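PDB 2GK3: putative cytoplasmic protein from Salmonella typhimurium, which is of unknown function but forms a hexamer and probably belongs to the class I glutamine amidotransferase-like family. Local coordinates for residues 44-49 with 54-59; 120-125 with 247-252. All blocks are in the same frame, centred on the assembly; numbering follows the deposited sequence.

Interaction 1 (44-49 with 54-59); sequences WLLECL and VDIDYM
Leu46 and Tyr58 show how a helix and the strand after it can be joined by an apolar seam closed at one end by a backbone hydrogen bond. Leu46 CD1 lies over one face of the Tyr58 ring in a CH-pi contact, 4.0 Å from the ring centroid and 13° off its normal. The other branch, CD2, meets Ile56 CG2 at 4.0 Å, so the fork of the leucine straddles two strand residues. One helical turn on, Leu49 CD1 packs against Ile56 CD1 at 3.7 Å. Ile56 CG1, set beside the backbone N, carries CD1 to Leu49, while CG2, anti to that N, meets Leu46. Where the two segments converge, Val54 N donates to Leu49 O (2.9 Å, N-H...O 154°), and Leu49 CB and Val54 CB close up beside this bond. Farther out, Tyr58 OH is hydrogen-bonded to Gly17 O, which steadies the ring under Leu46, and Phe15 of strand 12-28 also touches Leu46. The helical segment 44-49 and strand 55-59 run roughly antiparallel, 152° between their directions. With strand 12-28 parallel to 55-59, this is consistent with a beta-alpha-beta unit, here interrupted by strand 31-40, of the flavodoxin-like core of class I glutamine amidotransferases.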
ATOM      1  N   TRP E  44     -14.308  19.089 -17.126  1.00 40.42           N
ATOM      2  CA  TRP E  44     -14.325  20.359 -17.859  1.00 40.73           C
ATOM      3  C   TRP E  44     -14.237  20.207 -19.379  1.00 40.20           C
ATOM      4  O   TRP E  44     -15.115  20.683 -20.117  1.00 40.23           O
ATOM      5  CB  TRP E  44     -13.200  21.273 -17.369  1.00 42.17           C
ATOM      6  CG  TRP E  44     -13.105  22.598 -18.094  1.00 43.31           C
ATOM      7  CD1 TRP E  44     -12.024  23.084 -18.770  1.00 45.06           C
ATOM      8  CD2 TRP E  44     -14.128  23.602 -18.199  1.00 44.54           C
ATOM      9  NE1 TRP E  44     -12.302  24.334 -19.285  1.00 45.36           N
ATOM     10  CE2 TRP E  44     -13.587  24.673 -18.950  1.00 45.23           C
ATOM     11  CE3 TRP E  44     -15.443  23.707 -17.717  1.00 44.75           C
ATOM     12  CZ2 TRP E  44     -14.317  25.837 -19.236  1.00 45.42           C
ATOM     13  CZ3 TRP E  44     -16.173  24.853 -18.005  1.00 44.95           C
ATOM     14  CH2 TRP E  44     -15.608  25.908 -18.757  1.00 45.75           C
ATOM     15  N   LEU E  45     -13.166  19.569 -19.839  1.00 39.16           N
ATOM     16  CA  LEU E  45     -12.972  19.337 -21.254  1.00 38.52           C
ATOM     17  C   LEU E  45     -14.211  18.674 -21.861  1.00 37.80           C
ATOM     18  O   LEU E  45     -14.742  19.150 -22.858  1.00 38.11           O
ATOM     19  CB  LEU E  45     -11.756  18.439 -21.481  1.00 38.46           C
ATOM     20  CG  LEU E  45     -10.958  18.522 -22.788  1.00 38.77           C
ATOM     21  CD1 LEU E  45     -10.380  17.161 -23.138  1.00 38.32           C
ATOM     22  CD2 LEU E  45     -11.723  19.089 -23.977  1.00 38.74           C
ATOM     23  N   LEU E  46     -14.665  17.576 -21.266  1.00 36.80           N
ATOM     24  CA  LEU E  46     -15.808  16.834 -21.807  1.00 36.47           C
ATOM     25  C   LEU E  46     -17.082  17.697 -21.903  1.00 35.88           C
ATOM     26  O   LEU E  46     -17.864  17.534 -22.828  1.00 36.64           O
ATOM     27  CB  LEU E  46     -16.059  15.545 -21.000  1.00 36.32           C
ATOM     28  CG  LEU E  46     -14.922  14.509 -20.966  1.00 35.78           C
ATOM     29  CD1 LEU E  46     -15.174  13.459 -19.902  1.00 35.01           C
ATOM     30  CD2 LEU E  46     -14.692  13.863 -22.333  1.00 33.82           C
ATOM     31  N   GLU E  47     -17.259  18.613 -20.958  0.50 34.82           N
ATOM     32  CA  GLU E  47     -18.358  19.558 -20.994  0.50 34.28           C
ATOM     33  C   GLU E  47     -18.229  20.520 -22.170  0.50 34.39           C
ATOM     34  O   GLU E  47     -19.214  20.867 -22.809  0.50 33.91           O
ATOM     35  CB  GLU E  47     -18.441  20.310 -19.661  0.50 33.86           C
ATOM     36  CG  GLU E  47     -19.616  21.259 -19.508  0.50 32.57           C
ATOM     37  CD  GLU E  47     -20.946  20.646 -19.913  0.50 32.13           C
ATOM     38  OE1 GLU E  47     -21.130  19.416 -19.754  0.50 31.55           O
ATOM     39  OE2 GLU E  47     -21.812  21.403 -20.399  0.50 30.48           O
ATOM     40  N   CYS E  48     -17.002  20.937 -22.461  1.00 35.28           N
ATOM     41  CA  CYS E  48     -16.726  21.857 -23.569  1.00 35.41           C
ATOM     42  C   CYS E  48     -16.963  21.201 -24.909  1.00 35.39           C
ATOM     43  O   CYS E  48     -17.483  21.832 -25.834  1.00 35.44           O
ATOM     44  CB  CYS E  48     -15.282  22.357 -23.518  1.00 35.32           C
ATOM     45  SG  CYS E  48     -14.869  23.420 -22.144  1.00 38.42           S
ATOM     46  N   LEU E  49     -16.557  19.942 -25.031  1.00 35.69           N
ATOM     47  CA  LEU E  49     -16.785  19.194 -26.266  1.00 36.74           C
ATOM     48  C   LEU E  49     -18.271  18.945 -26.489  1.00 37.34           C
ATOM     49  O   LEU E  49     -18.738  18.982 -27.631  1.00 37.64           O
ATOM     50  CB  LEU E  49     -15.991  17.872 -26.287  1.00 36.80           C
ATOM     51  CG  LEU E  49     -14.469  18.019 -26.068  1.00 36.39           C
ATOM     52  CD1 LEU E  49     -13.777  16.679 -25.812  1.00 35.44           C
ATOM     53  CD2 LEU E  49     -13.808  18.771 -27.222  1.00 36.56           C
ATOM     54  N   VAL E  54     -19.840  17.937 -30.050  1.00 38.44           N
ATOM     55  CA  VAL E  54     -19.261  16.616 -30.219  1.00 38.02           C
ATOM     56  C   VAL E  54     -20.069  15.585 -29.433  1.00 37.96           C
ATOM     57  O   VAL E  54     -20.352  15.768 -28.248  1.00 38.12           O
ATOM     58  CB  VAL E  54     -17.742  16.569 -29.827  1.00 37.94           C
ATOM     59  CG1 VAL E  54     -17.162  15.162 -30.028  1.00 37.49           C
ATOM     60  CG2 VAL E  54     -16.938  17.605 -30.613  1.00 37.56           C
ATOM     61  N   ASP E  55     -20.441  14.514 -30.124  1.00 37.96           N
ATOM     62  CA  ASP E  55     -21.061  13.342 -29.530  1.00 38.85           C
ATOM     63  C   ASP E  55     -19.980  12.466 -28.863  1.00 38.88           C
ATOM     64  O   ASP E  55     -19.285  11.708 -29.537  1.00 39.24           O
ATOM     65  CB  ASP E  55     -21.826  12.584 -30.641  1.00 38.74           C
ATOM     66  CG  ASP E  55     -22.508  11.304 -30.158  1.00 39.78           C
ATOM     67  OD1 ASP E  55     -22.600  11.048 -28.933  1.00 38.93           O
ATOM     68  OD2 ASP E  55     -22.953  10.531 -31.045  1.00 41.59           O
ATOM     69  N   ILE E  56     -19.841  12.569 -27.541  1.00 39.58           N
ATOM     70  CA  ILE E  56     -18.769  11.851 -26.802  1.00 39.87           C
ATOM     71  C   ILE E  56     -19.230  10.562 -26.100  1.00 39.96           C
ATOM     72  O   ILE E  56     -20.253  10.564 -25.421  1.00 40.56           O
ATOM     73  CB  ILE E  56     -18.125  12.748 -25.716  1.00 40.25           C
ATOM     74  CG1 ILE E  56     -17.406  13.958 -26.316  1.00 40.30           C
ATOM     75  CG2 ILE E  56     -17.169  11.933 -24.839  1.00 40.72           C
ATOM     76  CD1 ILE E  56     -15.915  13.740 -26.583  1.00 42.62           C
ATOM     77  N   ASP E  57     -18.480   9.469 -26.272  1.00 39.19           N
ATOM     78  CA  ASP E  57     -18.524   8.350 -25.339  1.00 38.65           C
ATOM     79  C   ASP E  57     -17.314   8.420 -24.412  1.00 37.96           C
ATOM     80  O   ASP E  57     -16.170   8.480 -24.866  1.00 37.68           O
ATOM     81  CB  ASP E  57     -18.513   7.014 -26.075  1.00 39.13           C
ATOM     82  CG  ASP E  57     -19.842   6.702 -26.738  1.00 41.63           C
ATOM     83  OD1 ASP E  57     -20.793   7.514 -26.636  1.00 43.20           O
ATOM     84  OD2 ASP E  57     -19.925   5.643 -27.389  1.00 44.64           O
ATOM     85  N   TYR E  58     -17.573   8.423 -23.116  1.00 36.79           N
ATOM     86  CA  TYR E  58     -16.512   8.450 -22.138  1.00 36.22           C
ATOM     87  C   TYR E  58     -16.207   7.051 -21.609  1.00 36.33           C
ATOM     88  O   TYR E  58     -17.093   6.341 -21.119  1.00 35.99           O
ATOM     89  CB  TYR E  58     -16.845   9.386 -20.984  1.00 35.52           C
ATOM     90  CG  TYR E  58     -15.724   9.496 -19.990  1.00 34.68           C
ATOM     91  CD1 TYR E  58     -14.406   9.678 -20.418  1.00 34.11           C
ATOM     92  CD2 TYR E  58     -15.966   9.435 -18.630  1.00 34.61           C
ATOM     93  CE1 TYR E  58     -13.362   9.771 -19.515  1.00 32.29           C
ATOM     94  CE2 TYR E  58     -14.925   9.547 -17.717  1.00 35.54           C
ATOM     95  CZ  TYR E  58     -13.621   9.709 -18.174  1.00 34.12           C
ATOM     96  OH  TYR E  58     -12.580   9.805 -17.276  1.00 34.29           O
HETATM   97  N   MSE E  59     -14.941   6.667 -21.714  1.00 36.21           N
HETATM   98  CA  MSE E  59     -14.503   5.375 -21.237  1.00 36.39           C
HETATM   99  C   MSE E  59     -13.364   5.561 -20.240  1.00 36.26           C
HETATM  100  O   MSE E  59     -12.197   5.678 -20.634  1.00 35.95           O
HETATM  101  CB  MSE E  59     -14.087   4.493 -22.407  1.00 35.67           C
HETATM  102  CG  MSE E  59     -13.749   3.068 -22.002  1.00 37.21           C
HETATM  103 SE   MSE E  59     -13.150   1.967 -23.489  0.70 38.29          SE
HETATM  104  CE  MSE E  59     -14.846   1.773 -24.435  1.00 35.53           C
TER

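Interaction 2 (120-125 with 247-252); sequences GLLMIG and VNTLQF
Strand 120-124 and helix 247-252 face each other as separate layers, their backbones nearest at Leu122 and Leu250, whose CA atoms are 7.6 Å apart, and no hydrogen bond joins them. This is helix-on-sheet packing of an alpha/beta fold, consistent with the glutamine amidotransferase-like family: a strand lying between parallel neighbours 80-84 and 218-223 is covered by helix 242-253 from near the C terminus. The contact between the two segments is small, 88 Å² in all, and is carried by one leucine of the strand. Leu122 points its side chain at the helix, and the branch that does the touching is CD2, which reaches both Leu250 and Thr249. A chi1 of 161° turns CG away from the backbone N, and CD2 is the methyl that comes to the helix. Leu250 leaves its backbone along the flank of the contact, and its CD2 swings in to lie 4.2 Å from Leu122 CD2. Leu250 also packs on Val80 and Val82 of strand 80-84, so it bridges two strands of the sheet. Val82, Ala221, Trp246 and Ile253 also touch Leu122, the last two from the same helix. Such a setting suits methyl groups and offers little to a hydroxyl. As modelled, with chi1 at 110°, off a staggered position, the oxygen of Thr249 lies on the sheet side of the helix, where it is buried with no hydrogen-bond partner in the model; the nearest atom of strand 120-124 to Thr249 OG1 is Leu122 CD2, at 4.2 Å.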
ATOM      1  N   GLY E 120      -9.347   8.757 -36.699  1.00 31.68           N
ATOM      2  CA  GLY E 120      -8.418   9.698 -36.063  1.00 30.63           C
ATOM      3  C   GLY E 120      -8.002   9.305 -34.646  1.00 30.41           C
ATOM      4  O   GLY E 120      -8.762   8.657 -33.885  1.00 30.08           O
ATOM      5  N   LEU E 121      -6.793   9.714 -34.277  1.00 29.68           N
ATOM      6  CA  LEU E 121      -6.239   9.409 -32.963  1.00 28.51           C
ATOM      7  C   LEU E 121      -5.591  10.656 -32.384  1.00 28.95           C
ATOM      8  O   LEU E 121      -4.721  11.275 -33.030  1.00 28.97           O
ATOM      9  CB  LEU E 121      -5.204   8.276 -33.062  1.00 28.78           C
ATOM     10  CG  LEU E 121      -4.505   7.787 -31.778  1.00 27.94           C
ATOM     11  CD1 LEU E 121      -5.547   7.334 -30.783  1.00 26.77           C
ATOM     12  CD2 LEU E 121      -3.473   6.662 -32.035  1.00 26.80           C
ATOM     13  N   LEU E 122      -6.024  11.035 -31.182  1.00 27.93           N
ATOM     14  CA  LEU E 122      -5.364  12.099 -30.451  1.00 27.58           C
ATOM     15  C   LEU E 122      -4.875  11.541 -29.114  1.00 27.08           C
ATOM     16  O   LEU E 122      -5.635  10.894 -28.394  1.00 26.65           O
ATOM     17  CB  LEU E 122      -6.294  13.309 -30.238  1.00 27.81           C
ATOM     18  CG  LEU E 122      -5.909  14.305 -29.115  1.00 29.36           C
ATOM     19  CD1 LEU E 122      -4.637  15.156 -29.436  1.00 27.05           C
ATOM     20  CD2 LEU E 122      -7.101  15.202 -28.734  1.00 27.10           C
HETATM   21  N   MSE E 123      -3.590  11.746 -28.825  1.00 26.72           N
HETATM   22  CA  MSE E 123      -3.058  11.486 -27.500  1.00 25.52           C
HETATM   23  C   MSE E 123      -2.804  12.819 -26.802  1.00 26.43           C
HETATM   24  O   MSE E 123      -2.242  13.744 -27.401  1.00 26.05           O
HETATM   25  CB  MSE E 123      -1.774  10.642 -27.543  1.00 25.58           C
HETATM   26  CG  MSE E 123      -1.220  10.292 -26.116  1.00 24.22           C
HETATM   27 SE   MSE E 123       0.063   8.848 -26.066  0.50 22.44          SE
HETATM   28  CE  MSE E 123      -1.126   7.297 -26.226  1.00 23.17           C
ATOM     29  N   ILE E 124      -3.222  12.902 -25.536  1.00 26.89           N
ATOM     30  CA  ILE E 124      -3.012  14.087 -24.710  1.00 27.19           C
ATOM     31  C   ILE E 124      -1.995  13.739 -23.636  1.00 28.25           C
ATOM     32  O   ILE E 124      -2.079  12.672 -23.015  1.00 28.39           O
ATOM     33  CB  ILE E 124      -4.342  14.577 -24.077  1.00 27.46           C
ATOM     34  CG1 ILE E 124      -5.327  15.009 -25.173  1.00 25.67           C
ATOM     35  CG2 ILE E 124      -4.085  15.697 -23.026  1.00 26.33           C
ATOM     36  CD1 ILE E 124      -6.745  15.400 -24.652  1.00 27.08           C
ATOM     37  N   GLY E 125      -1.027  14.634 -23.426  1.00 29.06           N
ATOM     38  CA  GLY E 125       0.065  14.384 -22.487  1.00 29.39           C
ATOM     39  C   GLY E 125      -0.296  14.316 -21.019  1.00 29.85           C
ATOM     40  O   GLY E 125      -1.348  14.805 -20.593  1.00 30.48           O
ATOM     41  N   VAL E 247     -11.739  21.226 -30.068  1.00 34.58           N
ATOM     42  CA  VAL E 247     -12.776  20.981 -31.069  1.00 34.47           C
ATOM     43  C   VAL E 247     -12.171  21.007 -32.472  1.00 34.43           C
ATOM     44  O   VAL E 247     -12.385  20.073 -33.252  1.00 34.26           O
ATOM     45  CB  VAL E 247     -14.012  21.957 -30.893  1.00 34.41           C
ATOM     46  CG1 VAL E 247     -14.839  22.070 -32.162  1.00 33.71           C
ATOM     47  CG2 VAL E 247     -14.908  21.457 -29.774  1.00 34.94           C
ATOM     48  N   ASN E 248     -11.408  22.062 -32.778  1.00 34.75           N
ATOM     49  CA  ASN E 248     -10.707  22.161 -34.067  1.00 35.35           C
ATOM     50  C   ASN E 248      -9.761  21.000 -34.314  1.00 34.94           C
ATOM     51  O   ASN E 248      -9.696  20.504 -35.432  1.00 35.16           O
ATOM     52  CB  ASN E 248      -9.910  23.470 -34.222  1.00 35.53           C
ATOM     53  CG  ASN E 248     -10.779  24.711 -34.201  1.00 36.85           C
ATOM     54  OD1 ASN E 248     -12.012  24.649 -34.335  1.00 37.92           O
ATOM     55  ND2 ASN E 248     -10.129  25.866 -34.037  1.00 36.07           N
ATOM     56  N   THR E 249      -9.027  20.557 -33.286  1.00 34.88           N
ATOM     57  CA  THR E 249      -8.069  19.469 -33.530  1.00 34.44           C
ATOM     58  C   THR E 249      -8.792  18.140 -33.735  1.00 34.58           C
ATOM     59  O   THR E 249      -8.402  17.321 -34.590  1.00 33.60           O
ATOM     60  CB  THR E 249      -6.875  19.370 -32.512  1.00 34.59           C
ATOM     61  OG1 THR E 249      -7.012  18.220 -31.688  1.00 37.00           O
ATOM     62  CG2 THR E 249      -6.715  20.579 -31.656  1.00 32.94           C
ATOM     63  N   LEU E 250      -9.873  17.938 -32.981  1.00 34.57           N
ATOM     64  CA  LEU E 250     -10.736  16.765 -33.211  1.00 34.79           C
ATOM     65  C   LEU E 250     -11.248  16.740 -34.646  1.00 34.64           C
ATOM     66  O   LEU E 250     -11.149  15.731 -35.331  1.00 34.64           O
ATOM     67  CB  LEU E 250     -11.900  16.754 -32.219  1.00 34.60           C
ATOM     68  CG  LEU E 250     -11.457  16.324 -30.833  1.00 34.23           C
ATOM     69  CD1 LEU E 250     -12.638  16.229 -29.877  1.00 35.07           C
ATOM     70  CD2 LEU E 250     -10.694  14.987 -30.941  1.00 34.01           C
ATOM     71  N   GLN E 251     -11.735  17.894 -35.091  1.00 35.22           N
ATOM     72  CA  GLN E 251     -12.319  18.084 -36.413  1.00 35.52           C
ATOM     73  C   GLN E 251     -11.263  17.962 -37.529  1.00 35.41           C
ATOM     74  O   GLN E 251     -11.535  17.428 -38.614  1.00 35.04           O
ATOM     75  CB  GLN E 251     -12.982  19.463 -36.458  1.00 35.46           C
ATOM     76  CG  GLN E 251     -14.334  19.492 -37.146  1.00 38.03           C
ATOM     77  CD  GLN E 251     -15.485  19.647 -36.177  0.50 40.28           C
ATOM     78  OE1 GLN E 251     -15.397  20.417 -35.213  0.50 42.02           O
ATOM     79  NE2 GLN E 251     -16.586  18.942 -36.440  0.50 39.59           N
ATOM     80  N   PHE E 252     -10.057  18.458 -37.258  1.00 35.17           N
ATOM     81  CA  PHE E 252      -8.968  18.370 -38.229  1.00 35.23           C
ATOM     82  C   PHE E 252      -8.595  16.925 -38.609  1.00 34.80           C
ATOM     83  O   PHE E 252      -8.361  16.619 -39.785  1.00 34.55           O
ATOM     84  CB  PHE E 252      -7.731  19.137 -37.738  1.00 35.31           C
ATOM     85  CG  PHE E 252      -6.716  19.396 -38.826  1.00 36.16           C
ATOM     86  CD1 PHE E 252      -6.920  20.421 -39.758  1.00 36.48           C
ATOM     87  CD2 PHE E 252      -5.568  18.609 -38.929  1.00 35.83           C
ATOM     88  CE1 PHE E 252      -6.000  20.660 -40.773  1.00 36.23           C
ATOM     89  CE2 PHE E 252      -4.636  18.832 -39.935  1.00 37.55           C
ATOM     90  CZ  PHE E 252      -4.857  19.865 -40.869  1.00 38.34           C
TER

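Overall arrangement
From the N terminus, the chain lays down strand 12-28 and its hairpin partner 31-40 before helix 43-51 and strand 55-59, where interaction 1 closes a tight local loop of four residues. Interaction 2 opens only later: strand 120-124 waits through more than a hundred residues, largely strands and loops, for helix 242-253 to return over it. The two closures therefore follow in series, neither nested nor crossed. Their centres lie about 12 Å apart, and they touch where Leu49 CD2 packs on Leu250 CD1 and Val247 CG2. The early and the near-terminal helix thus sit side by side against the same sheet, uniting both ends of the fold.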